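Long-range contacts in thioredoxin-like protein (PDB 3TY1), which probably binds carbohydrate, having the supersandwich fold of the galactose mutarotase-like proteins related to aldose 1-epimerases, though its substrate is not established: residues E75-R80 / L351-A356; G82-V87 / F214-L219; A223-P228 / K244-Y249. All blocks are in the same frame, centred on the assembly; numbering follows the deposited sequence.

Contact 1. Residues E75-R80 / L351-A356; sequences EGFGSR and LLHDSA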
ATOM      1  N   GLU A  75     -20.907  22.252  -6.309  1.00 27.79           N
ATOM      2  CA  GLU A  75     -21.948  22.408  -7.320  1.00 30.32           C
ATOM      3  C   GLU A  75     -23.055  23.300  -6.783  1.00 29.30           C
ATOM      4  O   GLU A  75     -23.510  23.126  -5.653  1.00 30.03           O
ATOM      5  CB  GLU A  75     -22.627  21.063  -7.721  1.00 29.04           C
ATOM      6  CG  GLU A  75     -21.700  19.897  -8.114  1.00 44.60           C
ATOM      7  CD  GLU A  75     -22.319  18.447  -7.934  1.00 61.05           C
ATOM      8  OE1 GLU A  75     -22.437  17.888  -6.776  1.00 47.70           O
ATOM      9  OE2 GLU A  75     -22.625  17.833  -8.986  1.00 63.59           O
ATOM     10  N   GLY A  76     -23.541  24.204  -7.629  1.00 26.92           N
ATOM     11  CA  GLY A  76     -24.672  25.038  -7.281  1.00 28.49           C
ATOM     12  C   GLY A  76     -24.845  26.187  -8.246  1.00 29.45           C
ATOM     13  O   GLY A  76     -23.963  26.469  -9.074  1.00 31.99           O
ATOM     14  N   PHE A  77     -25.994  26.831  -8.148  1.00 31.74           N
ATOM     15  CA  PHE A  77     -26.309  28.013  -8.934  1.00 31.55           C
ATOM     16  C   PHE A  77     -26.099  27.836 -10.449  1.00 33.83           C
ATOM     17  O   PHE A  77     -25.693  28.778 -11.124  1.00 36.75           O
ATOM     18  CB  PHE A  77     -25.504  29.197  -8.387  1.00 31.29           C
ATOM     19  CG  PHE A  77     -25.735  29.452  -6.912  1.00 29.61           C
ATOM     20  CD1 PHE A  77     -26.831  30.211  -6.490  1.00 34.04           C
ATOM     21  CD2 PHE A  77     -24.883  28.900  -5.942  1.00 29.91           C
ATOM     22  CE1 PHE A  77     -27.048  30.468  -5.126  1.00 34.40           C
ATOM     23  CE2 PHE A  77     -25.106  29.126  -4.569  1.00 29.34           C
ATOM     24  CZ  PHE A  77     -26.200  29.922  -4.164  1.00 33.08           C
ATOM     25  N   GLY A  78     -26.341  26.636 -10.960  1.00 34.69           N
ATOM     26  CA  GLY A  78     -26.195  26.343 -12.389  1.00 35.62           C
ATOM     27  C   GLY A  78     -24.756  26.172 -12.858  1.00 36.92           C
ATOM     28  O   GLY A  78     -24.484  26.216 -14.045  1.00 37.01           O
ATOM     29  N   SER A  79     -23.824  25.963 -11.934  1.00 34.32           N
ATOM     30  CA  SER A  79     -22.413  25.860 -12.291  1.00 33.43           C
ATOM     31  C   SER A  79     -21.726  24.901 -11.315  1.00 32.50           C
ATOM     32  O   SER A  79     -22.385  24.185 -10.531  1.00 30.21           O
ATOM     33  CB  SER A  79     -21.778  27.272 -12.285  1.00 33.22           C
ATOM     34  OG  SER A  79     -20.418  27.290 -12.730  1.00 30.82           O
ATOM     35  N   ARG A  80     -20.406  24.876 -11.375  1.00 32.42           N
ATOM     36  CA  ARG A  80     -19.621  24.037 -10.475  1.00 31.96           C
ATOM     37  C   ARG A  80     -18.196  24.475 -10.432  1.00 31.36           C
ATOM     38  O   ARG A  80     -17.721  25.118 -11.362  1.00 31.19           O
ATOM     39  CB  ARG A  80     -19.617  22.569 -10.917  1.00 33.79           C
ATOM     40  CG  ARG A  80     -18.806  22.277 -12.145  1.00 38.90           C
ATOM     41  CD  ARG A  80     -18.467  20.790 -12.340  1.00 43.79           C
ATOM     42  NE  ARG A  80     -17.582  20.736 -13.514  1.00 45.83           N
ATOM     43  CZ  ARG A  80     -17.027  19.641 -14.041  1.00 46.75           C
ATOM     44  NH1 ARG A  80     -17.194  18.443 -13.499  1.00 42.95           N
ATOM     45  NH2 ARG A  80     -16.266  19.767 -15.120  1.00 43.88           N
ATOM     46  N   LEU A 351     -18.411  31.023  -5.703  1.00 28.55           N
ATOM     47  CA  LEU A 351     -18.973  30.623  -6.981  1.00 30.16           C
ATOM     48  C   LEU A 351     -19.786  31.832  -7.500  1.00 32.71           C
ATOM     49  O   LEU A 351     -20.835  32.223  -6.949  1.00 31.45           O
ATOM     50  CB  LEU A 351     -19.827  29.356  -6.829  1.00 29.89           C
ATOM     51  CG  LEU A 351     -20.194  28.657  -8.163  1.00 32.54           C
ATOM     52  CD1 LEU A 351     -18.911  28.257  -8.887  1.00 33.62           C
ATOM     53  CD2 LEU A 351     -21.079  27.440  -7.951  1.00 35.11           C
ATOM     54  N   LEU A 352     -19.265  32.433  -8.562  1.00 32.85           N
ATOM     55  CA  LEU A 352     -19.822  33.633  -9.168  1.00 29.51           C
ATOM     56  C   LEU A 352     -20.822  33.159 -10.215  1.00 32.42           C
ATOM     57  O   LEU A 352     -20.485  32.350 -11.108  1.00 33.92           O
ATOM     58  CB  LEU A 352     -18.679  34.457  -9.784  1.00 32.61           C
ATOM     59  CG  LEU A 352     -17.413  34.740  -8.918  1.00 33.48           C
ATOM     60  CD1 LEU A 352     -16.310  35.343  -9.771  1.00 32.29           C
ATOM     61  CD2 LEU A 352     -17.722  35.619  -7.696  1.00 36.08           C
ATOM     62  N   HIS A 353     -22.085  33.566 -10.075  1.00 34.41           N
ATOM     63  CA  HIS A 353     -23.153  32.992 -10.932  1.00 34.50           C
ATOM     64  C   HIS A 353     -23.984  34.049 -11.658  1.00 37.88           C
ATOM     65  O   HIS A 353     -25.060  33.746 -12.144  1.00 38.70           O
ATOM     66  CB  HIS A 353     -24.036  32.029 -10.130  1.00 34.49           C
ATOM     67  CG  HIS A 353     -24.687  32.640  -8.918  1.00 34.29           C
ATOM     68  ND1 HIS A 353     -25.923  33.245  -8.961  1.00 38.55           N
ATOM     69  CD2 HIS A 353     -24.272  32.726  -7.631  1.00 33.47           C
ATOM     70  CE1 HIS A 353     -26.236  33.687  -7.750  1.00 41.53           C
ATOM     71  NE2 HIS A 353     -25.246  33.389  -6.924  1.00 36.93           N
ATOM     72  N   ASP A 354     -23.514  35.291 -11.693  1.00 37.41           N
ATOM     73  CA  ASP A 354     -24.111  36.292 -12.581  1.00 38.52           C
ATOM     74  C   ASP A 354     -23.093  37.380 -12.944  1.00 38.42           C
ATOM     75  O   ASP A 354     -22.012  37.448 -12.354  1.00 39.32           O
ATOM     76  CB  ASP A 354     -25.459  36.836 -12.053  1.00 39.43           C
ATOM     77  CG  ASP A 354     -25.327  37.663 -10.778  1.00 50.60           C
ATOM     78  OD1 ASP A 354     -24.250  38.237 -10.516  1.00 47.26           O
ATOM     79  OD2 ASP A 354     -26.337  37.758 -10.045  1.00 59.06           O
ATOM     80  N   SER A 355     -23.463  38.219 -13.911  1.00 38.13           N
ATOM     81  CA  SER A 355     -22.586  39.290 -14.419  1.00 40.44           C
ATOM     82  C   SER A 355     -22.155  40.266 -13.348  1.00 39.03           C
ATOM     83  O   SER A 355     -20.978  40.613 -13.289  1.00 39.08           O
ATOM     84  CB  SER A 355     -23.247  40.030 -15.574  1.00 41.44           C
ATOM     85  OG  SER A 355     -23.480  39.114 -16.634  1.00 48.56           O
ATOM     86  N   ALA A 356     -23.093  40.656 -12.487  1.00 38.45           N
ATOM     87  CA  ALA A 356     -22.825  41.620 -11.411  1.00 39.51           C
ATOM     88  C   ALA A 356     -21.789  41.090 -10.451  1.00 39.75           C
ATOM     89  O   ALA A 356     -20.927  41.837  -9.991  1.00 35.80           O
ATOM     90  CB  ALA A 356     -24.149  42.006 -10.663  1.00 41.02           C
TER
HETATM   91  O   HOH W   1     -19.833  29.694 -11.566  1.00 53.85           O
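The tip of a tight beta hairpin leans here against the end of another strand, and two flat rings carry much of the contact. The F77 and H353 rings form an offset stack, their planes only 12° apart and their centroids 4.3 Å apart. F77 CD1 lies over the centre of the imidazole face, 3.6 Å from H353 NE2. F77 CB covers the same face nearer the main chain in a CH-pi contact, 4.0 Å from the H353 ring centroid. To get there, H353 takes the crowded rotamer, with CG between the backbone N and the carbonyl carbon (chi1 57°), while F77 holds its ring anti to its carbonyl carbon.

Aliphatic packing comes from L351, whose CG stands anti to the backbone N (chi1 -166°) and sends both methyls at the hairpin. CD2 presses on the backbone, with L351 CD2 3.2 Å from G76 O, a close approach. CD1 rests farther off, against the carbonyl carbon of R80 and beside S79 OG.

The polar link is indirect. A single water lies 2.7 Å from S79 OG and donates to L352 O at 2.8 Å.

The hairpin is shaped by a type I' turn from G76 to S79, a two-residue connection between strands 70-76 and 79-81, closed by S79 N to G76 O (2.9 Å) and the reverse bond from G76 N to S79 O. On the other side, D354 is the N-cap of helix 355-369, its OD1 accepting from Q357 N. Cohesion thus rests on dispersion and one bridging water; a protonated H353, should it occur, would present its charge to the pi face of F77, which might stabilise it slightly.

Contact 2. Residues G82-V87 / F214-L219; sequences GWDSPV and FGTPIL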
ATOM      1  N   GLY A  82     -14.859  22.390 -10.326  1.00 28.60           N
ATOM      2  CA  GLY A  82     -14.345  21.035 -10.470  1.00 29.42           C
ATOM      3  C   GLY A  82     -14.046  20.756 -11.907  1.00 28.02           C
ATOM      4  O   GLY A  82     -14.232  21.638 -12.804  1.00 28.45           O
ATOM      5  N   TRP A  83     -13.628  19.519 -12.142  1.00 28.43           N
ATOM      6  CA  TRP A  83     -13.234  19.071 -13.485  1.00 29.50           C
ATOM      7  C   TRP A  83     -13.396  17.574 -13.610  1.00 30.09           C
ATOM      8  O   TRP A  83     -13.623  16.889 -12.622  1.00 28.29           O
ATOM      9  CB  TRP A  83     -11.787  19.482 -13.774  1.00 26.82           C
ATOM     10  CG  TRP A  83     -10.722  18.837 -12.858  1.00 24.05           C
ATOM     11  CD1 TRP A  83     -10.548  19.034 -11.537  1.00 28.26           C
ATOM     12  CD2 TRP A  83      -9.663  17.948 -13.282  1.00 27.57           C
ATOM     13  NE1 TRP A  83      -9.476  18.291 -11.083  1.00 25.61           N
ATOM     14  CE2 TRP A  83      -8.920  17.614 -12.140  1.00 29.70           C
ATOM     15  CE3 TRP A  83      -9.300  17.388 -14.529  1.00 29.68           C
ATOM     16  CZ2 TRP A  83      -7.804  16.732 -12.185  1.00 28.58           C
ATOM     17  CZ3 TRP A  83      -8.217  16.516 -14.587  1.00 28.02           C
ATOM     18  CH2 TRP A  83      -7.465  16.202 -13.418  1.00 27.97           C
ATOM     19  N   ASP A  84     -13.299  17.088 -14.842  1.00 32.94           N
ATOM     20  CA  ASP A  84     -13.499  15.685 -15.154  1.00 33.93           C
ATOM     21  C   ASP A  84     -12.172  15.059 -15.522  1.00 34.82           C
ATOM     22  O   ASP A  84     -11.647  15.283 -16.603  1.00 36.79           O
ATOM     23  CB  ASP A  84     -14.493  15.563 -16.302  1.00 34.96           C
ATOM     24  CG  ASP A  84     -15.782  16.295 -16.001  1.00 40.54           C
ATOM     25  OD1 ASP A  84     -16.361  16.023 -14.933  1.00 40.33           O
ATOM     26  OD2 ASP A  84     -16.165  17.178 -16.791  1.00 41.01           O
ATOM     27  N   SER A  85     -11.605  14.366 -14.557  1.00 32.16           N
ATOM     28  CA  SER A  85     -10.336  13.662 -14.707  1.00 30.17           C
ATOM     29  C   SER A  85     -10.581  12.272 -15.278  1.00 27.39           C
ATOM     30  O   SER A  85     -11.679  11.715 -15.094  1.00 27.07           O
ATOM     31  CB  SER A  85      -9.710  13.555 -13.344  1.00 30.21           C
ATOM     32  OG  SER A  85      -8.565  12.751 -13.299  1.00 28.00           O
ATOM     33  N   PRO A  86      -9.564  11.677 -15.950  1.00 27.41           N
ATOM     34  CA  PRO A  86      -9.686  10.260 -16.265  1.00 27.28           C
ATOM     35  C   PRO A  86      -9.802   9.343 -15.043  1.00 26.21           C
ATOM     36  O   PRO A  86     -10.241   8.211 -15.194  1.00 25.41           O
ATOM     37  CB  PRO A  86      -8.384   9.959 -17.032  1.00 29.90           C
ATOM     38  CG  PRO A  86      -7.394  11.040 -16.580  1.00 29.27           C
ATOM     39  CD  PRO A  86      -8.295  12.239 -16.473  1.00 29.50           C
ATOM     40  N   VAL A  87      -9.325   9.781 -13.883  1.00 27.00           N
ATOM     41  CA  VAL A  87      -9.402   9.029 -12.626  1.00 26.66           C
ATOM     42  C   VAL A  87     -10.821   9.340 -12.049  1.00 29.94           C
ATOM     43  O   VAL A  87     -11.089  10.452 -11.552  1.00 28.37           O
ATOM     44  CB  VAL A  87      -8.319   9.458 -11.620  1.00 27.79           C
ATOM     45  CG1 VAL A  87      -8.485   8.698 -10.282  1.00 25.90           C
ATOM     46  CG2 VAL A  87      -6.904   9.277 -12.203  1.00 26.77           C
ATOM     47  N   PHE A 214     -10.418  24.144 -11.821  1.00 28.52           N
ATOM     48  CA  PHE A 214     -11.712  24.578 -12.379  1.00 29.98           C
ATOM     49  C   PHE A 214     -11.755  24.175 -13.844  1.00 29.46           C
ATOM     50  O   PHE A 214     -10.826  24.460 -14.589  1.00 27.92           O
ATOM     51  CB  PHE A 214     -11.878  26.113 -12.261  1.00 28.03           C
ATOM     52  CG  PHE A 214     -11.676  26.631 -10.867  1.00 32.54           C
ATOM     53  CD1 PHE A 214     -12.716  26.644  -9.944  1.00 29.62           C
ATOM     54  CD2 PHE A 214     -10.416  27.046 -10.449  1.00 35.65           C
ATOM     55  CE1 PHE A 214     -12.513  27.112  -8.630  1.00 33.77           C
ATOM     56  CE2 PHE A 214     -10.205  27.476  -9.160  1.00 29.49           C
ATOM     57  CZ  PHE A 214     -11.273  27.535  -8.234  1.00 29.18           C
ATOM     58  N   GLY A 215     -12.813  23.468 -14.230  1.00 30.01           N
ATOM     59  CA  GLY A 215     -13.007  23.056 -15.625  1.00 32.54           C
ATOM     60  C   GLY A 215     -14.307  23.663 -16.106  1.00 32.16           C
ATOM     61  O   GLY A 215     -14.745  24.749 -15.612  1.00 32.20           O
ATOM     62  N   THR A 216     -14.943  22.990 -17.060  1.00 33.27           N
ATOM     63  CA  THR A 216     -16.240  23.450 -17.560  1.00 35.72           C
ATOM     64  C   THR A 216     -17.274  23.428 -16.408  1.00 33.50           C
ATOM     65  O   THR A 216     -17.148  22.614 -15.502  1.00 34.41           O
ATOM     66  CB  THR A 216     -16.747  22.590 -18.755  1.00 39.37           C
ATOM     67  OG1 THR A 216     -16.910  21.239 -18.329  1.00 40.15           O
ATOM     68  CG2 THR A 216     -15.763  22.630 -19.909  1.00 47.45           C
ATOM     69  N   PRO A 217     -18.303  24.292 -16.444  1.00 34.07           N
ATOM     70  CA  PRO A 217     -18.687  25.296 -17.441  1.00 36.64           C
ATOM     71  C   PRO A 217     -18.021  26.649 -17.317  1.00 37.09           C
ATOM     72  O   PRO A 217     -18.360  27.552 -18.084  1.00 40.61           O
ATOM     73  CB  PRO A 217     -20.179  25.482 -17.179  1.00 39.70           C
ATOM     74  CG  PRO A 217     -20.319  25.231 -15.690  1.00 36.56           C
ATOM     75  CD  PRO A 217     -19.258  24.256 -15.305  1.00 34.59           C
ATOM     76  N   ILE A 218     -17.132  26.832 -16.342  1.00 33.18           N
ATOM     77  CA  ILE A 218     -16.418  28.116 -16.193  1.00 35.53           C
ATOM     78  C   ILE A 218     -15.341  28.238 -17.249  1.00 35.90           C
ATOM     79  O   ILE A 218     -15.278  29.228 -17.968  1.00 35.55           O
ATOM     80  CB  ILE A 218     -15.814  28.290 -14.806  1.00 34.83           C
ATOM     81  CG1 ILE A 218     -16.921  28.227 -13.732  1.00 36.15           C
ATOM     82  CG2 ILE A 218     -15.100  29.618 -14.732  1.00 37.09           C
ATOM     83  CD1 ILE A 218     -16.413  28.248 -12.288  1.00 33.49           C
ATOM     84  N   LEU A 219     -14.501  27.212 -17.351  1.00 34.28           N
ATOM     85  CA  LEU A 219     -13.407  27.186 -18.316  1.00 32.32           C
ATOM     86  C   LEU A 219     -13.990  26.861 -19.676  1.00 33.01           C
ATOM     87  O   LEU A 219     -14.849  25.997 -19.798  1.00 34.78           O
ATOM     88  CB  LEU A 219     -12.326  26.162 -17.935  1.00 31.12           C
ATOM     89  CG  LEU A 219     -11.052  26.180 -18.750  1.00 32.71           C
ATOM     90  CD1 LEU A 219     -10.298  27.488 -18.571  1.00 33.42           C
ATOM     91  CD2 LEU A 219     -10.169  24.980 -18.313  1.00 29.68           C
TER
HETATM   92  O   HOH W   2     -15.181  24.637 -12.527  1.00 33.46           O
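W83 leaves the main chain with CG in the crowded place between backbone N and carbonyl carbon (chi1 64°), and that torsion turns its indole away from the loop 214-219. Only the root of the side chain stays close to it: W83 CB is 4.1 Å from G215 N. Farther out, the ring lies against its own chain, with S85 CB 3.4 Å above the plane of the W83 indole and offset toward the rim. The pyrrole nitrogen NE1 is satisfied by E112 O. F110 meets the indole with the planes well inclined, and F170 of the second subunit meets it edge-to-face, so this tryptophan also belongs to a subunit interface.

Both segments are loops of the supersandwich: 82-87 follows edge strand 79-81 of the six-stranded sheet, and 214-219 runs on from strand 204-214. Backbone to backbone, G215 N donates to G82 O at a short 2.7 Å, but with a bent N-H...O angle of 138° and the donor 40° out of the carbonyl plane. At G215 the lack of a side chain lets the chains come this near, since a CB would crowd W83 CB and G82 O; at G82 the reason is local, a CB being jammed against the carbonyl O of the residue before. A water joins the same region, accepting from G82 N at 3.2 Å and placed to donate to G215 O at 3.1 Å, though it has more acceptors within reach than protons.

G215 O has a further partner: L219 N donates to it at 3.0 Å, closing the turn that contains the cis peptide before P217. S85 OG takes V87 N at 3.1 Å in an ST turn and also meets F110 O, while D84 forms a salt bridge with R80.

Contact 3. Residues A223-P228 / K244-Y249; sequences ARFLAP and KTWQTY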
ATOM      1  N   ALA A 223     -12.417  32.227 -21.909  1.00 32.14           N
ATOM      2  CA  ALA A 223     -12.467  32.440 -20.453  1.00 31.35           C
ATOM      3  C   ALA A 223     -11.227  33.216 -20.108  1.00 33.96           C
ATOM      4  O   ALA A 223     -10.240  33.204 -20.872  1.00 35.89           O
ATOM      5  CB  ALA A 223     -12.459  31.086 -19.681  1.00 27.61           C
ATOM      6  N   ARG A 224     -11.253  33.840 -18.939  1.00 36.34           N
ATOM      7  CA  ARG A 224     -10.198  34.743 -18.527  1.00 37.23           C
ATOM      8  C   ARG A 224      -9.729  34.434 -17.116  1.00 36.27           C
ATOM      9  O   ARG A 224     -10.521  33.980 -16.279  1.00 34.68           O
ATOM     10  CB  ARG A 224     -10.685  36.215 -18.616  1.00 39.11           C
ATOM     11  CG  ARG A 224     -10.914  36.681 -20.042  1.00 41.10           C
ATOM     12  CD  ARG A 224     -11.279  38.132 -20.163  1.00 43.71           C
ATOM     13  NE  ARG A 224     -12.500  38.430 -19.429  1.00 40.74           N
ATOM     14  CZ  ARG A 224     -12.661  39.355 -18.476  1.00 48.06           C
ATOM     15  NH1 ARG A 224     -11.674  40.160 -18.088  1.00 44.61           N
ATOM     16  NH2 ARG A 224     -13.855  39.492 -17.916  1.00 48.56           N
ATOM     17  N   PHE A 225      -8.438  34.654 -16.882  1.00 34.35           N
ATOM     18  CA  PHE A 225      -7.848  34.568 -15.560  1.00 36.09           C
ATOM     19  C   PHE A 225      -7.636  35.990 -15.099  1.00 37.11           C
ATOM     20  O   PHE A 225      -7.001  36.785 -15.804  1.00 35.60           O
ATOM     21  CB  PHE A 225      -6.520  33.810 -15.540  1.00 35.00           C
ATOM     22  CG  PHE A 225      -5.847  33.844 -14.209  1.00 34.22           C
ATOM     23  CD1 PHE A 225      -6.391  33.185 -13.127  1.00 38.97           C
ATOM     24  CD2 PHE A 225      -4.689  34.576 -14.019  1.00 36.51           C
ATOM     25  CE1 PHE A 225      -5.763  33.242 -11.869  1.00 33.22           C
ATOM     26  CE2 PHE A 225      -4.062  34.621 -12.766  1.00 33.92           C
ATOM     27  CZ  PHE A 225      -4.601  33.955 -11.710  1.00 37.99           C
ATOM     28  N   LEU A 226      -8.163  36.307 -13.917  1.00 36.07           N
ATOM     29  CA  LEU A 226      -8.087  37.655 -13.357  1.00 36.59           C
ATOM     30  C   LEU A 226      -7.259  37.625 -12.077  1.00 36.96           C
ATOM     31  O   LEU A 226      -7.479  36.805 -11.202  1.00 33.40           O
ATOM     32  CB  LEU A 226      -9.496  38.180 -13.033  1.00 37.44           C
ATOM     33  CG  LEU A 226     -10.608  38.017 -14.078  1.00 37.50           C
ATOM     34  CD1 LEU A 226     -11.978  38.456 -13.563  1.00 43.87           C
ATOM     35  CD2 LEU A 226     -10.224  38.698 -15.391  1.00 39.34           C
ATOM     36  N   ALA A 227      -6.313  38.546 -11.934  1.00 36.70           N
ATOM     37  CA  ALA A 227      -5.563  38.670 -10.676  1.00 36.59           C
ATOM     38  C   ALA A 227      -4.771  39.964 -10.690  1.00 38.97           C
ATOM     39  O   ALA A 227      -4.380  40.378 -11.773  1.00 38.65           O
ATOM     40  CB  ALA A 227      -4.598  37.491 -10.520  1.00 35.44           C
ATOM     41  N   PRO A 228      -4.563  40.599  -9.516  1.00 40.34           N
ATOM     42  CA  PRO A 228      -3.728  41.783  -9.371  1.00 42.52           C
ATOM     43  C   PRO A 228      -2.308  41.275  -9.162  1.00 42.22           C
ATOM     44  O   PRO A 228      -2.062  40.546  -8.204  1.00 43.51           O
ATOM     45  CB  PRO A 228      -4.278  42.469  -8.126  1.00 43.48           C
ATOM     46  CG  PRO A 228      -4.886  41.459  -7.336  1.00 38.70           C
ATOM     47  CD  PRO A 228      -5.111  40.217  -8.207  1.00 38.37           C
ATOM     48  N   LYS A 244       2.311  36.306 -23.250  1.00 52.89           N
ATOM     49  CA  LYS A 244       1.562  37.507 -23.685  1.00 54.16           C
ATOM     50  C   LYS A 244       0.033  37.322 -23.496  1.00 54.02           C
ATOM     51  O   LYS A 244      -0.647  38.285 -23.153  1.00 53.30           O
ATOM     52  CB  LYS A 244       1.909  37.921 -25.123  1.00 56.40           C
ATOM     53  N   THR A 245      -0.492  36.096 -23.652  1.00 49.55           N
ATOM     54  CA  THR A 245      -1.942  35.857 -23.506  1.00 47.29           C
ATOM     55  C   THR A 245      -2.271  35.120 -22.194  1.00 46.11           C
ATOM     56  O   THR A 245      -3.236  34.328 -22.122  1.00 43.85           O
ATOM     57  CB  THR A 245      -2.519  35.086 -24.736  1.00 47.12           C
ATOM     58  OG1 THR A 245      -1.898  33.795 -24.826  1.00 46.32           O
ATOM     59  CG2 THR A 245      -2.283  35.861 -26.030  1.00 52.84           C
ATOM     60  N   TRP A 246      -1.498  35.407 -21.142  1.00 45.83           N
ATOM     61  CA  TRP A 246      -1.711  34.760 -19.840  1.00 42.83           C
ATOM     62  C   TRP A 246      -3.119  34.899 -19.305  1.00 40.68           C
ATOM     63  O   TRP A 246      -3.609  33.982 -18.668  1.00 40.74           O
ATOM     64  CB  TRP A 246      -0.696  35.232 -18.781  1.00 46.15           C
ATOM     65  CG  TRP A 246      -0.768  36.695 -18.379  1.00 45.24           C
ATOM     66  CD1 TRP A 246      -0.106  37.752 -18.966  1.00 49.73           C
ATOM     67  CD2 TRP A 246      -1.516  37.250 -17.296  1.00 46.80           C
ATOM     68  NE1 TRP A 246      -0.419  38.917 -18.333  1.00 45.16           N
ATOM     69  CE2 TRP A 246      -1.272  38.650 -17.295  1.00 46.03           C
ATOM     70  CE3 TRP A 246      -2.400  36.712 -16.340  1.00 46.51           C
ATOM     71  CZ2 TRP A 246      -1.871  39.522 -16.371  1.00 47.71           C
ATOM     72  CZ3 TRP A 246      -2.983  37.576 -15.403  1.00 48.94           C
ATOM     73  CH2 TRP A 246      -2.716  38.970 -15.429  1.00 50.27           C
ATOM     74  N   GLN A 247      -3.783  36.020 -19.598  1.00 39.52           N
ATOM     75  CA  GLN A 247      -5.111  36.293 -19.068  1.00 42.27           C
ATOM     76  C   GLN A 247      -6.240  35.511 -19.756  1.00 41.99           C
ATOM     77  O   GLN A 247      -7.340  35.520 -19.238  1.00 41.71           O
ATOM     78  CB  GLN A 247      -5.458  37.783 -19.190  1.00 45.98           C
ATOM     79  CG  GLN A 247      -4.502  38.733 -18.451  1.00 54.98           C
ATOM     80  CD  GLN A 247      -4.703  40.220 -18.798  1.00 67.48           C
ATOM     81  OE1 GLN A 247      -4.221  40.713 -19.835  1.00 66.74           O
ATOM     82  NE2 GLN A 247      -5.369  40.944 -17.907  1.00 47.78           N
ATOM     83  N   THR A 248      -5.989  34.896 -20.913  1.00 39.79           N
ATOM     84  CA  THR A 248      -7.052  34.329 -21.744  1.00 39.90           C
ATOM     85  C   THR A 248      -6.798  32.852 -21.970  1.00 38.52           C
ATOM     86  O   THR A 248      -5.665  32.432 -22.181  1.00 41.18           O
ATOM     87  CB  THR A 248      -7.162  35.094 -23.083  1.00 43.38           C
ATOM     88  OG1 THR A 248      -7.406  36.487 -22.797  1.00 44.93           O
ATOM     89  CG2 THR A 248      -8.302  34.570 -23.943  1.00 45.05           C
ATOM     90  N   TYR A 249      -7.865  32.060 -21.901  1.00 36.30           N
ATOM     91  CA  TYR A 249      -7.777  30.612 -22.110  1.00 35.71           C
ATOM     92  C   TYR A 249      -8.211  30.218 -23.520  1.00 36.74           C
ATOM     93  O   TYR A 249      -9.147  30.798 -24.090  1.00 39.44           O
ATOM     94  CB  TYR A 249      -8.650  29.855 -21.082  1.00 33.50           C
ATOM     95  CG  TYR A 249      -8.206  29.961 -19.643  1.00 33.99           C
ATOM     96  CD1 TYR A 249      -7.257  29.084 -19.109  1.00 30.20           C
ATOM     97  CD2 TYR A 249      -8.757  30.909 -18.794  1.00 34.00           C
ATOM     98  CE1 TYR A 249      -6.843  29.182 -17.801  1.00 32.21           C
ATOM     99  CE2 TYR A 249      -8.383  30.978 -17.439  1.00 35.34           C
ATOM    100  CZ  TYR A 249      -7.421  30.118 -16.953  1.00 33.26           C
ATOM    101  OH  TYR A 249      -7.043  30.190 -15.636  1.00 32.94           O
TER
HETATM  102  O   HOH W   3      -6.693  39.451 -16.330  1.00 49.95           O
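Two backbone hydrogen bonds set the register of these antiparallel segments. Y249 N donates a hydrogen bond to A223 O at 2.8 Å, nearly straight at 165°, and F225 N donates one to Q247 O at 2.7 Å and 160°. R224 and T248 lie between them as a single non-hydrogen-bonded pair, and Q247 O also receives a CA-H...O contact from R224 CA at 3.0 Å. F225 O is met by a water that donates to it at 2.7 Å and accepts from Q247 NE2 at 2.5 Å.

Strand 224-229 is the outermost strand on one side of the ten-stranded antiparallel sheet of the supersandwich, and this loop pairs briefly along it. The loop is shaped by a type I turn, T248 N donating to T245 O. K302 NZ bonds to W246 O and T248 O, and its charge also meets the Y249 ring in a cation-pi contact.

Among the side chains, F225 has CG anti to its backbone N, and the ring meets W246 edge to edge, F225 CD2 being 3.7 Å from W246 CZ3. The Y249 ring puts an edge to the A223-R224 backbone, its CD2 3.8 Å from A223 CB, while Y249 OH bonds to T313 OG1. Over the indole, Q247 CG sits 3.2 Å above the W246 plane, and W246 NE1 has a weak hydrogen bond to E376 OE2. R224, its chain bent at chi3, forms a salt bridge through NH1 with E362 OE2.

Overall arrangement
Contacts 2 and 3 are both nested in the long loop of chain closed by contact 1, and follow one another in series. Centre to centre, contacts 1 and 2 are about 15 Å apart, contacts 2 and 3 about 18 Å, and contacts 1 and 3 about 19 Å. Contacts 1 and 3 reach the same ten-stranded sheet, through strands 342-352 and 224-229, without touching. Contact 2 touches both: R80 NE probably bonds to T216 O and P217 packs on S79, while L219 lies against the Y249 ring. The loop 214-219 thus reaches from the hairpin of the six-stranded sheet to the loop that pairs with the edge strand of the ten-stranded one, tying together distant parts of the supersandwich.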